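PDB 4PR3: 5'-methylthioadenosine nucleosidase / s-adenosylhomocysteine nucleosidase from Brucella melitensis bv. 1, which is a nucleosidase of the phosphorylase superfamily, with a mixed beta sheet flanked by helices and a pocket that holds adenine. Local coordinates for residues G44-K49 with V209-L214. Sequence-based numbering, arbitrary orientation.
Sequences GRHLAK and VIDEKL
Asp211 reaches from helix 207-226 to the first N-H groups of the short, weakly bonded helix 45-50, and its carboxylate grips them. Asp211 OD1 accepts from Leu47 N at 3.1 Å, on the syn side but 21° out of the carboxylate plane; OD2 accepts the N-H of His46 through its syn lone pair. Having CG anti to the backbone N (chi1 159°) sends the carboxylate across to these donors. His46 adds a side-chain bond, ND1 to Asp211 OD2 at 3.0 Å, so one oxygen holds both backbone and imidazole. The oxygen lies near the ring plane and is met nearly along its C-O bond, ring and carboxylate being turned 53° apart. Imidazole suits this place by offering an N-H at its edge and a flat face to Glu212, which runs alongside, extended and pointing the same way, with CB 4.1 Å from the ring centroid in a CH-pi contact. Gly44, with no side chain, lets the carboxylate lie close against the backbone. On the OD1 side, branched leucines supply apolar surface: Leu47 CD1 meets Leu214 CD2 at 4.2 Å, and Leu47 also packs on Val218. The N-H groups around this buried acid would probably favour its ionised form, and their bonds tie together two helices distant in sequence.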
# COMPACT_ATOMS: atom_id res chain seq x y z
N GLY A 44 1.18 24.04 -5.90
CA GLY A 44 0.93 25.35 -6.48
C GLY A 44 2.13 26.27 -6.53
O GLY A 44 3.27 25.83 -6.43
N ARG A 45 1.86 27.56 -6.69
CA ARG A 45 2.90 28.58 -6.83
C ARG A 45 3.68 28.84 -5.54
O ARG A 45 4.90 28.94 -5.56
CB ARG A 45 2.29 29.89 -7.34
CG ARG A 45 1.51 29.77 -8.63
CD ARG A 45 1.00 31.12 -9.13
NE ARG A 45 -0.00 31.70 -8.24
CZ ARG A 45 0.25 32.63 -7.32
NH1 ARG A 45 1.49 33.09 -7.16
NH2 ARG A 45 -0.73 33.10 -6.56
N HIS A 46 2.96 28.95 -4.43
CA HIS A 46 3.58 29.25 -3.14
C HIS A 46 4.45 28.10 -2.63
O HIS A 46 5.51 28.32 -2.06
CB HIS A 46 2.52 29.61 -2.10
CG HIS A 46 1.79 30.88 -2.39
ND1 HIS A 46 0.73 30.95 -3.26
CD2 HIS A 46 1.98 32.14 -1.93
CE1 HIS A 46 0.29 32.20 -3.32
NE2 HIS A 46 1.03 32.94 -2.52
N LEU A 47 3.98 26.87 -2.82
CA LEU A 47 4.75 25.69 -2.43
C LEU A 47 5.96 25.52 -3.34
O LEU A 47 7.01 25.02 -2.92
CB LEU A 47 3.89 24.43 -2.46
CG LEU A 47 2.92 24.24 -1.29
CD1 LEU A 47 2.02 23.03 -1.52
CD2 LEU A 47 3.70 24.08 0.01
N ALA A 48 5.82 25.95 -4.59
CA ALA A 48 6.90 25.85 -5.57
C ALA A 48 8.11 26.68 -5.14
O ALA A 48 9.25 26.36 -5.49
CB ALA A 48 6.41 26.28 -6.94
N LYS A 49 7.85 27.75 -4.39
CA LYS A 49 8.93 28.59 -3.88
C LYS A 49 9.73 27.88 -2.80
O LYS A 49 10.94 28.06 -2.69
CB LYS A 49 8.38 29.92 -3.36
CG LYS A 49 7.94 30.89 -4.46
CD LYS A 49 7.55 32.26 -3.92
CE LYS A 49 6.19 32.23 -3.23
NZ LYS A 49 5.75 33.59 -2.79
N VAL A 209 -6.13 28.53 -2.37
CA VAL A 209 -6.08 28.92 -0.96
C VAL A 209 -5.33 27.86 -0.16
O VAL A 209 -4.55 28.18 0.74
CB VAL A 209 -7.49 29.10 -0.38
CG1 VAL A 209 -7.42 29.71 1.02
CG2 VAL A 209 -8.34 29.98 -1.29
N ILE A 210 -5.56 26.60 -0.51
CA ILE A 210 -4.90 25.47 0.15
C ILE A 210 -3.39 25.56 -0.02
O ILE A 210 -2.64 25.36 0.94
CB ILE A 210 -5.41 24.12 -0.40
CG1 ILE A 210 -6.93 24.01 -0.22
CG2 ILE A 210 -4.71 22.96 0.30
CD1 ILE A 210 -7.37 23.95 1.22
N ASP A 211 -2.95 25.87 -1.24
CA ASP A 211 -1.52 25.98 -1.55
C ASP A 211 -0.83 27.10 -0.76
O ASP A 211 0.32 26.95 -0.34
CB ASP A 211 -1.32 26.20 -3.05
CG ASP A 211 0.03 26.82 -3.38
OD1 ASP A 211 1.05 26.10 -3.35
OD2 ASP A 211 0.06 28.03 -3.69
N GLU A 212 -1.53 28.20 -0.54
CA GLU A 212 -0.97 29.33 0.20
C GLU A 212 -0.90 29.05 1.70
O GLU A 212 0.08 29.39 2.36
CB GLU A 212 -1.76 30.61 -0.08
CG GLU A 212 -1.23 31.83 0.65
CD GLU A 212 -2.02 33.09 0.34
OE1 GLU A 212 -2.65 33.14 -0.74
OE2 GLU A 212 -2.00 34.03 1.16
N LYS A 213 -1.94 28.44 2.24
CA LYS A 213 -1.98 28.11 3.66
C LYS A 213 -1.04 26.96 3.99
O LYS A 213 -0.48 26.90 5.09
CB LYS A 213 -3.41 27.79 4.11
CG LYS A 213 -4.33 29.00 4.14
CD LYS A 213 -5.75 28.60 4.50
CE LYS A 213 -6.65 29.82 4.63
NZ LYS A 213 -6.30 30.67 5.80
N LEU A 214 -0.86 26.05 3.04
CA LEU A 214 0.06 24.94 3.20
C LEU A 214 1.51 25.43 3.20
O LEU A 214 2.36 24.90 3.91
CB LEU A 214 -0.14 23.92 2.08
CG LEU A 214 -0.32 22.45 2.45
CD1 LEU A 214 -1.24 22.30 3.63
CD2 LEU A 214 -0.87 21.69 1.25